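Local coordinates for protein beta-lactamase Rm3 (Uncultured bacterium, PDB 5IQK) that hydrolyses the beta-lactam ring of antibiotics as a zinc-dependent subclass B3 metallo-beta-lactamase, and so probably confers antibiotic resistance, at residues A[28-34]-A[220-225]; A[38-43]-A[142-147]; A[96-101]-A[130-135]; A[116-121]-A[184-189]; A[201-205]-A[261-265]. All blocks are in the same frame, centred on the assembly; numbering follows the deposited sequence.

Contact 1 of 5, residues A[28-34]-A[220-225]; sequences MKGLSSV and ISAHPE. With ZN (zinc ion), chain D.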
# COMPACT_ATOMS: atom_id res chain seq x y z
N MET A 28 5.25 -9.82 -0.68
CA MET A 28 5.28 -10.93 -1.63
C MET A 28 5.73 -10.43 -3.01
O MET A 28 6.02 -9.25 -3.17
CB MET A 28 3.89 -11.59 -1.73
CG MET A 28 3.45 -12.40 -0.51
SD MET A 28 3.35 -11.48 1.05
CE MET A 28 2.26 -10.12 0.60
N LYS A 29 5.75 -11.30 -4.00
CA LYS A 29 6.23 -10.91 -5.32
C LYS A 29 5.33 -9.85 -5.98
O LYS A 29 5.81 -9.04 -6.78
CB LYS A 29 6.36 -12.12 -6.23
CG LYS A 29 7.35 -11.92 -7.36
CD LYS A 29 8.77 -11.83 -6.83
CE LYS A 29 9.33 -13.21 -6.47
NZ LYS A 29 10.68 -13.14 -5.87
N GLY A 30 4.04 -9.86 -5.68
CA GLY A 30 3.12 -8.96 -6.37
C GLY A 30 2.32 -8.05 -5.47
O GLY A 30 1.47 -7.29 -5.96
N LEU A 31 2.58 -8.11 -4.16
CA LEU A 31 1.85 -7.32 -3.15
C LEU A 31 2.80 -6.84 -2.07
O LEU A 31 3.45 -7.67 -1.42
CB LEU A 31 0.73 -8.16 -2.53
CG LEU A 31 -0.34 -8.71 -3.48
CD1 LEU A 31 -1.19 -9.74 -2.75
CD2 LEU A 31 -1.19 -7.56 -4.00
N SER A 32 2.86 -5.53 -1.82
CA SER A 32 3.84 -5.01 -0.87
C SER A 32 3.35 -5.08 0.56
O SER A 32 2.15 -5.01 0.83
CB SER A 32 4.22 -3.57 -1.22
OG SER A 32 4.85 -3.50 -2.49
N SER A 33 4.29 -5.26 1.46
CA SER A 33 4.09 -5.06 2.89
C SER A 33 5.41 -4.51 3.40
O SER A 33 6.47 -4.98 2.99
CB SER A 33 3.70 -6.35 3.61
OG SER A 33 3.47 -6.09 4.99
N VAL A 34 5.36 -3.50 4.27
CA VAL A 34 6.58 -2.82 4.69
C VAL A 34 6.63 -2.71 6.22
O VAL A 34 5.63 -2.36 6.86
CB VAL A 34 6.67 -1.40 4.05
CG1 VAL A 34 7.79 -0.56 4.70
CG2 VAL A 34 6.91 -1.51 2.54
N ILE A 220 8.03 2.83 -2.31
CA ILE A 220 7.45 1.50 -2.41
C ILE A 220 5.98 1.64 -2.83
O ILE A 220 5.20 2.30 -2.15
CB ILE A 220 7.53 0.71 -1.10
CG1 ILE A 220 8.97 0.65 -0.56
CG2 ILE A 220 6.97 -0.70 -1.30
CD1 ILE A 220 9.28 1.74 0.45
N SER A 221 5.62 1.05 -3.96
CA SER A 221 4.21 1.08 -4.40
C SER A 221 3.46 -0.16 -3.90
O SER A 221 4.05 -1.23 -3.77
CB SER A 221 4.12 1.16 -5.93
OG SER A 221 4.96 0.18 -6.51
N ALA A 222 2.17 0.01 -3.64
CA ALA A 222 1.33 -1.06 -3.09
C ALA A 222 1.46 -2.34 -3.92
O ALA A 222 1.51 -3.44 -3.36
CB ALA A 222 -0.13 -0.60 -3.02
N HIS A 223 1.52 -2.19 -5.24
CA HIS A 223 1.95 -3.30 -6.10
C HIS A 223 3.39 -3.01 -6.50
O HIS A 223 3.65 -2.06 -7.23
CB HIS A 223 1.03 -3.43 -7.34
CG HIS A 223 -0.32 -3.98 -7.04
ND1 HIS A 223 -0.70 -5.27 -7.38
CD2 HIS A 223 -1.40 -3.42 -6.44
CE1 HIS A 223 -1.94 -5.48 -6.98
NE2 HIS A 223 -2.39 -4.37 -6.42
N PRO A 224 4.35 -3.81 -5.98
CA PRO A 224 5.78 -3.45 -6.03
C PRO A 224 6.34 -3.24 -7.44
O PRO A 224 7.17 -2.35 -7.60
CB PRO A 224 6.48 -4.63 -5.32
CG PRO A 224 5.51 -5.76 -5.38
CD PRO A 224 4.15 -5.11 -5.31
N GLU A 225 5.90 -4.00 -8.44
CA GLU A 225 6.45 -3.83 -9.78
C GLU A 225 6.11 -2.45 -10.36
O GLU A 225 6.78 -2.00 -11.29
CB GLU A 225 5.96 -4.93 -10.74
CG GLU A 225 5.21 -6.06 -10.07
CD GLU A 225 3.82 -5.66 -9.62
OE1 GLU A 225 3.49 -5.91 -8.44
OE2 GLU A 225 3.06 -5.09 -10.43
ZN ZN D . -4.04 -4.17 -5.26
O HOH W 1 0.92 -7.12 -8.47
O HOH W 2 -4.50 -2.09 -6.32
O HOH W 3 -6.02 -3.81 -5.89
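Ser32 and Pro224 meet where the two halves of the alpha-beta/beta-alpha sandwich of the metallo-beta-lactamase fold come together beside the zinc site: the loop leading into strand 34-36 of one sheet lies against the end of strand 218-221 of the other. Ser32 grips the opposite backbone twice, taking up two consecutive carbonyls of the 220-225 segment. Its amide N donates to Ala222 O at 2.9 Å with an N-H...O angle of 163°, and its hydroxyl OG donates to Ser221 O at 2.7 Å. The hydroxyl is placed for the bond to Ser221 by a chi1 of -63°, which sets OG beside the backbone N and opposite the carbonyl carbon. Pro224 closes over the same serine, its CD lying 3.3 Å from Ser32 OG, while the ring also packs against the peptide of Gly30 and reaches Lys29 O through CG. On the strand side of the serine, Ile220 CG2 touches both Ser32 OG and Val34 CG2, a branch-to-branch contact in the buried interior. His223 extends the arrangement to the metal. Leu31 lies alongside its imidazole, with CD2 3.7 Å from His223 CE1, and NE2 binds the zinc ion, whose other protein ligands are Asp81 and His82. The far nitrogen is tied back to both segments by one water, which accepts from His223 ND1 at 2.7 Å in the plane of the ring and donates to Gly30 O and to Glu225 OE1, the latter at 2.8 Å.

Contact 2 of 5, residues A[38-43]-A[142-147]; sequences SPQGHV and VGPVYL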
# COMPACT_ATOMS: atom_id res chain seq x y z
N SER A 38 11.48 0.07 15.41
CA SER A 38 12.10 0.87 16.46
C SER A 38 12.23 0.00 17.71
O SER A 38 11.63 -1.06 17.79
CB SER A 38 11.29 2.13 16.76
OG SER A 38 10.29 1.88 17.73
N PRO A 39 13.04 0.45 18.68
CA PRO A 39 13.15 -0.34 19.91
C PRO A 39 11.89 -0.28 20.77
O PRO A 39 11.75 -1.05 21.72
CB PRO A 39 14.34 0.31 20.63
CG PRO A 39 14.40 1.69 20.09
CD PRO A 39 13.97 1.59 18.66
N GLN A 40 10.98 0.62 20.42
CA GLN A 40 9.70 0.75 21.11
C GLN A 40 8.56 0.04 20.37
O GLN A 40 7.40 0.18 20.72
CB GLN A 40 9.35 2.23 21.28
CG GLN A 40 10.33 2.99 22.19
CD GLN A 40 10.01 4.46 22.28
OE1 GLN A 40 8.85 4.85 22.38
NE2 GLN A 40 11.04 5.30 22.25
N GLY A 41 8.91 -0.73 19.35
CA GLY A 41 7.93 -1.47 18.58
C GLY A 41 7.88 -1.00 17.15
O GLY A 41 8.49 0.02 16.81
N HIS A 42 7.13 -1.71 16.31
CA HIS A 42 7.17 -1.46 14.87
C HIS A 42 5.84 -1.06 14.24
O HIS A 42 4.76 -1.28 14.80
CB HIS A 42 7.68 -2.69 14.12
CG HIS A 42 8.76 -3.44 14.83
ND1 HIS A 42 9.87 -2.82 15.36
CD2 HIS A 42 8.88 -4.76 15.11
CE1 HIS A 42 10.64 -3.73 15.92
NE2 HIS A 42 10.07 -4.91 15.78
N VAL A 43 5.96 -0.51 13.05
CA VAL A 43 4.82 -0.20 12.20
C VAL A 43 4.85 -1.14 11.01
O VAL A 43 5.91 -1.38 10.43
CB VAL A 43 4.84 1.25 11.73
CG1 VAL A 43 3.63 1.54 10.81
CG2 VAL A 43 4.84 2.19 12.93
N VAL A 142 4.73 5.33 16.48
CA VAL A 142 5.09 4.30 17.44
C VAL A 142 6.48 4.69 17.89
O VAL A 142 7.44 4.55 17.14
CB VAL A 142 5.09 2.88 16.85
CG1 VAL A 142 5.56 1.87 17.91
CG2 VAL A 142 3.70 2.52 16.32
N GLY A 143 6.59 5.22 19.10
CA GLY A 143 7.85 5.76 19.57
C GLY A 143 8.36 6.86 18.65
O GLY A 143 7.64 7.82 18.39
N PRO A 144 9.58 6.70 18.14
CA PRO A 144 10.25 7.74 17.34
C PRO A 144 9.89 7.75 15.86
O PRO A 144 10.24 8.71 15.18
CB PRO A 144 11.72 7.38 17.50
CG PRO A 144 11.70 5.90 17.57
CD PRO A 144 10.48 5.56 18.40
N VAL A 145 9.20 6.73 15.36
CA VAL A 145 8.81 6.73 13.95
C VAL A 145 7.46 7.40 13.78
O VAL A 145 6.46 6.99 14.36
CB VAL A 145 8.78 5.32 13.35
CG1 VAL A 145 8.11 4.35 14.28
CG2 VAL A 145 8.09 5.31 11.97
N TYR A 146 7.46 8.48 13.00
CA TYR A 146 6.28 9.29 12.76
C TYR A 146 5.83 9.20 11.32
O TYR A 146 6.60 9.48 10.40
CB TYR A 146 6.53 10.74 13.16
CG TYR A 146 6.62 10.91 14.65
CD1 TYR A 146 5.53 11.38 15.38
CD2 TYR A 146 7.78 10.59 15.34
CE1 TYR A 146 5.61 11.54 16.75
CE2 TYR A 146 7.86 10.73 16.72
CZ TYR A 146 6.77 11.21 17.42
OH TYR A 146 6.86 11.36 18.79
N LEU A 147 4.61 8.72 11.14
CA LEU A 147 4.04 8.50 9.82
C LEU A 147 2.98 9.55 9.56
O LEU A 147 2.32 10.01 10.49
CB LEU A 147 3.47 7.10 9.73
CG LEU A 147 4.58 6.06 9.86
CD1 LEU A 147 4.25 5.07 10.95
CD2 LEU A 147 4.76 5.35 8.53
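Val43 CG2 is the meeting point of three aliphatic side chains from the 142-147 segment. With chi1 at 179°, Val43 holds CG1 opposite its backbone N and turns CG2 to the N side, from where CG2 reaches Leu147 CD1 at 3.5 Å and Val142 CG2 at 3.6 Å, with Val145 CG1 a little farther off. Val43 and Leu147 approach tip to tip, CD1 of the leucine touching both methyls of the valine, whereas Val43 and Val142 slide past one another in opposite directions. Val142 also has CG1 opposite its own N (chi1 176°); this second branch lies against the backbone of the facing turn, 3.6 Å from Gly41 O.

Toward the surface two beta turns face each other, type I at Ser38-Gly41 and type II' at Val142-Val145. Ser38 braces the first: its OG donates to Gly41 O at 2.7 Å, in the carbonyl plane, and accepts from Gln40 N at 3.0 Å, an ST turn. The same hydroxyl lies beside the Pro144 ring, 3.7 Å from CD. Gln40, extended beyond CG, lays its amide across the second turn, OE1 standing 3.1 Å from Gly143 CA.

The first turn leads from strand 34-36 into 42-45 in one sheet of the sandwich, and the second joins 139-142 to 145-151 in the other. No hydrogen bond joins the segments: polar groups such as the Ser38 hydroxyl are spent inside their own turn, so the sheets adhere here through dispersion and the exclusion of water from the valine and leucine methyls.

Contact 3 of 5, residues A[96-101]-A[130-135]; sequences LVAASP and DMRLAR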
# COMPACT_ATOMS: atom_id res chain seq x y z
N LEU A 96 -3.56 -1.93 16.68
CA LEU A 96 -4.64 -1.23 16.00
C LEU A 96 -4.33 -1.07 14.52
O LEU A 96 -3.16 -1.01 14.14
CB LEU A 96 -4.89 0.14 16.61
CG LEU A 96 -5.52 0.08 18.00
CD1 LEU A 96 -5.34 1.40 18.72
CD2 LEU A 96 -6.99 -0.29 17.87
N VAL A 97 -5.37 -1.01 13.70
CA VAL A 97 -5.22 -0.79 12.26
C VAL A 97 -5.72 0.61 11.90
O VAL A 97 -6.82 1.00 12.26
CB VAL A 97 -6.00 -1.84 11.43
CG1 VAL A 97 -6.04 -1.45 9.99
CG2 VAL A 97 -5.37 -3.23 11.60
N ALA A 98 -4.90 1.37 11.17
CA ALA A 98 -5.32 2.69 10.73
C ALA A 98 -5.66 2.67 9.24
O ALA A 98 -4.89 2.15 8.42
CB ALA A 98 -4.24 3.73 11.01
N ALA A 99 -6.80 3.24 8.90
CA ALA A 99 -7.27 3.27 7.52
C ALA A 99 -8.12 4.50 7.31
O ALA A 99 -8.61 5.08 8.29
CB ALA A 99 -8.06 2.02 7.19
N SER A 100 -8.33 4.89 6.06
CA SER A 100 -9.19 6.03 5.76
C SER A 100 -10.63 5.74 6.19
O SER A 100 -11.02 4.59 6.33
CB SER A 100 -9.15 6.37 4.27
OG SER A 100 -9.79 5.35 3.51
N PRO A 101 -11.43 6.80 6.39
CA PRO A 101 -12.84 6.59 6.73
C PRO A 101 -13.52 5.68 5.71
O PRO A 101 -14.26 4.77 6.09
CB PRO A 101 -13.41 8.00 6.69
CG PRO A 101 -12.26 8.84 7.13
CD PRO A 101 -11.04 8.21 6.52
N ASP A 130 -10.78 -3.93 15.10
CA ASP A 130 -10.46 -2.68 15.81
C ASP A 130 -9.64 -1.72 14.95
O ASP A 130 -8.57 -2.08 14.45
CB ASP A 130 -9.72 -2.99 17.10
CG ASP A 130 -10.55 -3.86 18.04
OD1 ASP A 130 -11.69 -3.46 18.34
OD2 ASP A 130 -10.06 -4.93 18.45
N MET A 131 -10.15 -0.50 14.78
CA MET A 131 -9.54 0.43 13.83
C MET A 131 -9.46 1.88 14.30
O MET A 131 -10.21 2.31 15.16
CB MET A 131 -10.32 0.39 12.52
CG MET A 131 -10.11 -0.90 11.75
SD MET A 131 -10.92 -0.79 10.17
CE MET A 131 -12.64 -0.96 10.65
N ARG A 132 -8.52 2.62 13.71
CA ARG A 132 -8.43 4.06 13.92
C ARG A 132 -8.52 4.76 12.58
O ARG A 132 -7.89 4.35 11.62
CB ARG A 132 -7.13 4.44 14.63
CG ARG A 132 -6.99 3.84 16.02
CD ARG A 132 -8.18 4.24 16.88
NE ARG A 132 -8.18 3.61 18.19
CZ ARG A 132 -7.56 4.10 19.26
NH1 ARG A 132 -6.88 5.23 19.16
NH2 ARG A 132 -7.61 3.46 20.42
N LEU A 133 -9.30 5.83 12.49
CA LEU A 133 -9.46 6.49 11.20
C LEU A 133 -8.26 7.39 10.90
O LEU A 133 -7.83 8.17 11.74
CB LEU A 133 -10.76 7.29 11.18
CG LEU A 133 -12.00 6.43 11.35
CD1 LEU A 133 -13.26 7.27 11.27
CD2 LEU A 133 -12.03 5.33 10.30
N ALA A 134 -7.74 7.26 9.68
CA ALA A 134 -6.62 8.07 9.20
C ALA A 134 -7.11 9.06 8.15
O ALA A 134 -7.49 8.66 7.04
CB ALA A 134 -5.52 7.20 8.63
N ARG A 135 -7.11 10.34 8.49
CA ARG A 135 -7.56 11.36 7.56
C ARG A 135 -6.34 11.99 6.91
O ARG A 135 -5.21 11.82 7.40
CB ARG A 135 -8.37 12.41 8.31
CG ARG A 135 -9.51 11.79 9.10
CD ARG A 135 -10.46 12.82 9.69
NE ARG A 135 -11.47 12.16 10.51
CZ ARG A 135 -12.62 11.68 10.06
NH1 ARG A 135 -12.92 11.79 8.77
NH2 ARG A 135 -13.46 11.10 10.90
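Ala134 N donates to Ala99 O at 2.7 Å, and Arg132 N to Val97 O at 2.8 Å; between them Ala99 N returns a bond to Arg132 O at 3.1 Å. A fourth bond, Val97 N to Asp130 O, is long at 3.5 Å and weak. Asp130 O also receives the side-chain amide of Gln90. CA-H...O contacts fill in beside these bonds, as from Ala98 CA to Arg132 O at 3.2 Å.

The ladder is parallel, pairing Val97 with Met131, Ala98 with Arg132 and Ala99 with Leu133. It completes a beta-alpha-beta unit made of strand 96-99, helix 101-109 and strand 131-133, the last being the outermost strand of the seven-stranded sheet. The helix lies over the face carrying Val97 and Met131, where Leu107 touches both residues. Ser100 stands at the N-cap of this helix, its OG bonded to Ala103 N and Gly158 O. On the face carrying Ala98 and Arg132, Ala98 touches Phe140 of the other sheet, as does Ala134 just past the strand.

At the solvent-facing ends two arginines lie against aliphatic groups. Arg132 bends at chi2 (-56°), which folds its guanidinium back to Leu96, whose CD1 sits over one face, 3.5 Å from CZ and displaced toward the rim. Arg135 instead stretches out from CG to NE, carrying NH1 to within 3.4 Å of Pro101 CG.

Contact 4 of 5, residues A[116-121]-A[184-189]; sequences DPQYHA and VSRPGF. With ZN (zinc ion), chain F.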
# COMPACT_ATOMS: atom_id res chain seq x y z
N ASP A 116 -17.08 1.29 -5.08
CA ASP A 116 -15.79 0.73 -5.47
C ASP A 116 -15.82 0.30 -6.93
O ASP A 116 -16.80 -0.31 -7.38
CB ASP A 116 -15.43 -0.45 -4.57
CG ASP A 116 -13.95 -0.80 -4.63
OD1 ASP A 116 -13.24 -0.49 -3.66
OD2 ASP A 116 -13.51 -1.39 -5.65
N PRO A 117 -14.77 0.65 -7.69
CA PRO A 117 -14.74 0.21 -9.09
C PRO A 117 -14.79 -1.32 -9.23
O PRO A 117 -15.17 -1.81 -10.30
CB PRO A 117 -13.40 0.76 -9.60
CG PRO A 117 -13.16 1.97 -8.73
CD PRO A 117 -13.69 1.59 -7.37
N GLN A 118 -14.46 -2.06 -8.16
CA GLN A 118 -14.54 -3.51 -8.21
C GLN A 118 -15.59 -4.12 -7.28
O GLN A 118 -15.53 -5.31 -6.93
CB GLN A 118 -13.15 -4.11 -7.93
CG GLN A 118 -12.13 -3.61 -8.94
CD GLN A 118 -10.75 -4.21 -8.75
OE1 GLN A 118 -9.76 -3.47 -8.66
NE2 GLN A 118 -10.68 -5.53 -8.70
N TYR A 119 -16.61 -3.32 -6.94
CA TYR A 119 -17.77 -3.81 -6.21
C TYR A 119 -18.39 -4.99 -6.96
O TYR A 119 -18.45 -4.94 -8.17
CB TYR A 119 -18.81 -2.69 -6.05
CG TYR A 119 -20.06 -3.12 -5.33
CD1 TYR A 119 -21.28 -3.27 -6.02
CD2 TYR A 119 -20.03 -3.39 -3.97
CE1 TYR A 119 -22.43 -3.66 -5.34
CE2 TYR A 119 -21.17 -3.77 -3.29
CZ TYR A 119 -22.37 -3.91 -3.98
OH TYR A 119 -23.49 -4.29 -3.29
N HIS A 120 -18.82 -6.04 -6.25
CA HIS A 120 -19.49 -7.20 -6.87
C HIS A 120 -18.50 -8.07 -7.65
O HIS A 120 -18.91 -9.04 -8.29
CB HIS A 120 -20.63 -6.73 -7.82
CG HIS A 120 -21.73 -7.73 -8.01
ND1 HIS A 120 -22.59 -7.68 -9.09
CD2 HIS A 120 -22.12 -8.79 -7.26
CE1 HIS A 120 -23.46 -8.67 -8.99
NE2 HIS A 120 -23.20 -9.35 -7.89
N ALA A 121 -17.20 -7.75 -7.59
CA ALA A 121 -16.22 -8.45 -8.41
C ALA A 121 -15.00 -8.90 -7.61
O ALA A 121 -13.97 -9.26 -8.19
CB ALA A 121 -15.77 -7.56 -9.58
N VAL A 184 -8.20 0.91 -13.00
CA VAL A 184 -8.67 -0.41 -13.40
C VAL A 184 -9.92 -0.71 -12.57
O VAL A 184 -10.12 -0.13 -11.50
CB VAL A 184 -7.62 -1.50 -13.17
CG1 VAL A 184 -6.35 -1.16 -13.91
CG2 VAL A 184 -7.32 -1.62 -11.68
N SER A 185 -10.77 -1.60 -13.08
CA SER A 185 -12.08 -1.86 -12.47
C SER A 185 -12.64 -3.20 -12.93
O SER A 185 -12.04 -3.88 -13.75
CB SER A 185 -13.07 -0.75 -12.86
OG SER A 185 -13.38 -0.87 -14.24
N ARG A 186 -13.82 -3.55 -12.43
CA ARG A 186 -14.57 -4.61 -13.08
C ARG A 186 -14.99 -4.12 -14.47
O ARG A 186 -15.14 -2.90 -14.70
CB ARG A 186 -15.78 -5.02 -12.25
CG ARG A 186 -16.97 -4.01 -12.22
CD ARG A 186 -17.86 -4.44 -11.08
NE ARG A 186 -19.07 -3.67 -10.79
CZ ARG A 186 -19.10 -2.47 -10.18
NH1 ARG A 186 -20.26 -1.90 -9.90
NH2 ARG A 186 -17.97 -1.82 -9.90
N PRO A 187 -15.14 -5.05 -15.43
CA PRO A 187 -15.63 -4.61 -16.74
C PRO A 187 -16.98 -3.92 -16.62
O PRO A 187 -17.83 -4.31 -15.82
CB PRO A 187 -15.73 -5.91 -17.54
CG PRO A 187 -14.67 -6.78 -16.92
CD PRO A 187 -14.75 -6.47 -15.43
N GLY A 188 -17.16 -2.86 -17.39
CA GLY A 188 -18.43 -2.16 -17.40
C GLY A 188 -18.46 -0.93 -16.51
O GLY A 188 -19.25 -0.03 -16.76
N PHE A 189 -17.60 -0.89 -15.48
CA PHE A 189 -17.48 0.30 -14.64
C PHE A 189 -16.86 1.43 -15.44
O PHE A 189 -15.94 1.19 -16.23
CB PHE A 189 -16.63 0.02 -13.39
CG PHE A 189 -16.39 1.23 -12.53
CD1 PHE A 189 -17.31 1.59 -11.55
CD2 PHE A 189 -15.26 2.03 -12.71
CE1 PHE A 189 -17.10 2.71 -10.75
CE2 PHE A 189 -15.04 3.14 -11.90
CZ PHE A 189 -15.97 3.49 -10.93
ZN ZN F . -22.79 -6.24 -10.77
O HOH W 4 -20.94 -6.29 -11.69
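Val184 skirts the loop 116-121, its carbonyl O lying 3.9 Å from Pro117 CB. Ser185 comes closer, with CB 3.6 Å from Pro117 CB, while its hydroxyl turns back to donate to Arg186 O and is also bonded to Arg264.

Arg186 has the largest share of the contact. Its backbone N donates to Pro117 O at 3.1 Å. A chi1 of 73° places CG between the backbone N and the carbonyl carbon, and the chain then runs extended to NE alongside the opposite loop. This lays one guanidinium face against Tyr119 O, 2.9 Å from the guanidinium plane, and NH2 returns to Pro117 O at 2.8 Å and Asp116 O at 3.2 Å, both weak bonds. Ala121 CB packs against the root of the chain. NE also makes a weak bond to a water on the zinc ion held by His120 ND1.

Phe189 ends the segment by setting its ring against Pro117: the proline CA lies 3.7 Å from the ring centroid and only 7° off the normal, a CH-pi contact over the face.

Asp116 braces the first loop as an Asx turn, OD2 accepting from Gln118 N and also from His79 NE2. Since His79 binds an active-site zinc, the aspartate is a second-shell residue. The paired turns thus form part of the loop framework bordering the metallo-beta-lactamase active site, beside the zinc ligands His79 and His155.

Contact 5 of 5, residues A[201-205]-A[261-265]; sequences LADLR and LDSRL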
# COMPACT_ATOMS: atom_id res chain seq x y z
N LEU A 201 -12.85 10.84 -11.14
CA LEU A 201 -11.87 11.59 -11.93
C LEU A 201 -11.24 12.72 -11.13
O LEU A 201 -10.04 12.95 -11.22
CB LEU A 201 -12.48 12.17 -13.20
CG LEU A 201 -12.83 11.15 -14.28
CD1 LEU A 201 -13.33 11.86 -15.53
CD2 LEU A 201 -11.62 10.28 -14.59
N ALA A 202 -12.06 13.44 -10.37
CA ALA A 202 -11.53 14.50 -9.51
C ALA A 202 -10.55 13.91 -8.49
O ALA A 202 -9.49 14.48 -8.21
CB ALA A 202 -12.66 15.24 -8.82
N ASP A 203 -10.91 12.76 -7.93
CA ASP A 203 -10.01 12.06 -7.00
C ASP A 203 -8.67 11.69 -7.63
O ASP A 203 -7.61 11.97 -7.06
CB ASP A 203 -10.67 10.78 -6.47
CG ASP A 203 -11.62 11.04 -5.34
OD1 ASP A 203 -11.76 12.21 -4.93
OD2 ASP A 203 -12.25 10.07 -4.86
N LEU A 204 -8.71 11.04 -8.79
CA LEU A 204 -7.49 10.64 -9.48
C LEU A 204 -6.60 11.84 -9.81
O LEU A 204 -5.40 11.80 -9.56
CB LEU A 204 -7.80 9.86 -10.76
CG LEU A 204 -8.19 8.38 -10.64
CD1 LEU A 204 -8.77 7.87 -11.95
CD2 LEU A 204 -6.99 7.53 -10.22
N ARG A 205 -7.19 12.91 -10.36
CA ARG A 205 -6.41 14.09 -10.70
C ARG A 205 -5.74 14.72 -9.49
O ARG A 205 -4.59 15.14 -9.55
CB ARG A 205 -7.26 15.15 -11.41
CG ARG A 205 -7.99 14.68 -12.65
CD ARG A 205 -7.02 14.46 -13.80
NE ARG A 205 -7.70 14.05 -15.02
CZ ARG A 205 -7.07 13.48 -16.05
NH1 ARG A 205 -5.76 13.27 -15.98
NH2 ARG A 205 -7.75 13.13 -17.13
N LEU A 261 -4.52 6.37 -17.28
CA LEU A 261 -5.84 7.02 -17.23
C LEU A 261 -6.26 7.57 -18.60
O LEU A 261 -7.44 7.44 -18.99
CB LEU A 261 -5.86 8.15 -16.19
CG LEU A 261 -7.23 8.85 -16.10
CD1 LEU A 261 -8.33 7.86 -15.73
CD2 LEU A 261 -7.19 9.99 -15.10
N ASP A 262 -5.33 8.18 -19.34
CA ASP A 262 -5.65 8.71 -20.67
C ASP A 262 -6.16 7.62 -21.60
O ASP A 262 -7.14 7.82 -22.33
CB ASP A 262 -4.43 9.37 -21.31
CG ASP A 262 -4.02 10.66 -20.62
OD1 ASP A 262 -4.89 11.28 -19.97
OD2 ASP A 262 -2.84 11.05 -20.74
N SER A 263 -5.51 6.46 -21.55
CA SER A 263 -5.92 5.32 -22.37
C SER A 263 -7.27 4.80 -21.95
O SER A 263 -8.10 4.44 -22.79
CB SER A 263 -4.90 4.19 -22.27
OG SER A 263 -3.69 4.55 -22.91
N ARG A 264 -7.48 4.73 -20.64
CA ARG A 264 -8.72 4.22 -20.08
C ARG A 264 -9.90 5.10 -20.48
O ARG A 264 -10.93 4.60 -20.95
CB ARG A 264 -8.61 4.12 -18.55
CG ARG A 264 -9.91 3.83 -17.83
CD ARG A 264 -10.50 2.49 -18.23
NE ARG A 264 -11.78 2.26 -17.58
CZ ARG A 264 -12.04 1.25 -16.76
NH1 ARG A 264 -11.10 0.34 -16.51
NH2 ARG A 264 -13.25 1.15 -16.21
N LEU A 265 -9.74 6.41 -20.33
CA LEU A 265 -10.78 7.37 -20.72
C LEU A 265 -11.07 7.31 -22.21
O LEU A 265 -12.22 7.48 -22.63
CB LEU A 265 -10.38 8.79 -20.32
CG LEU A 265 -10.33 8.96 -18.80
CD1 LEU A 265 -9.95 10.39 -18.40
CD2 LEU A 265 -11.67 8.55 -18.19
O HOH W 5 -4.41 11.83 -17.58
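Leu261 is swung across to helix 200-212 by a chi1 of -179°, which puts CG opposite its backbone N and carries both methyls toward the facing helix. Arg205 answers with a chain bent at chi2 (-72°), which brings its guanidinium over the same leucine. There Leu261 CD2 lies over the centre of one face of the guanidinium, 3.6 Å from CZ, so that the flat cationic group is backed by an aliphatic methyl. The other branch, CD1, meets Leu204 CD1 at 3.8 Å.

One turn farther along, Leu265 completes the apolar strip: it slides past Leu201 in the opposite direction, the two CD2 methyls 4.0 Å apart, and sets its CD1 near Arg205 NH2 at 3.7 Å. The charged groups meet only indirectly. Asp262 OD1 stands 4.4 Å from Arg205 NH2, beyond a salt bridge, but a water joins the pair, accepting from Arg205 NH1 in the guanidinium plane and donating to Asp262 OD1. At that distance the Asp262 carboxylate may still partly offset the arginine charge at the exposed border of the contact.

Loop residues Phe191 and Ala183 touch Leu204 and Leu261. The axes of the short segments 201-205 and 261-265 run nearly antiparallel, at 162°, and stay 13.1 Å apart, the leucines and Arg205 making the contact through their ends. The arrangement is one of nearly antiparallel helix packing, in which helix 200-212 meets the C-terminal helix 249-269 in a helical layer on the outside of the alpha-beta/beta-alpha sandwich.

From the N terminus, 28-34 opens contact 1, which closes only at 220-225 and thus spans much of the chain, bringing the two sheets together at the zinc site. Within that span lie contacts 2, 3 and 4. Contact 2 joins the sheets at the turns, its centre about 21 Å from that of contact 1, and encloses contact 3, which adds the outermost strand to the seven-stranded sheet. Contact 4 crosses both, linking the loop after helix 101-109 to that before helix 200-212. Contact 5 alternates with contact 1 and binds the C-terminal helix to helix 200-212; its Arg264 reaches Ser185, joining it to contact 4.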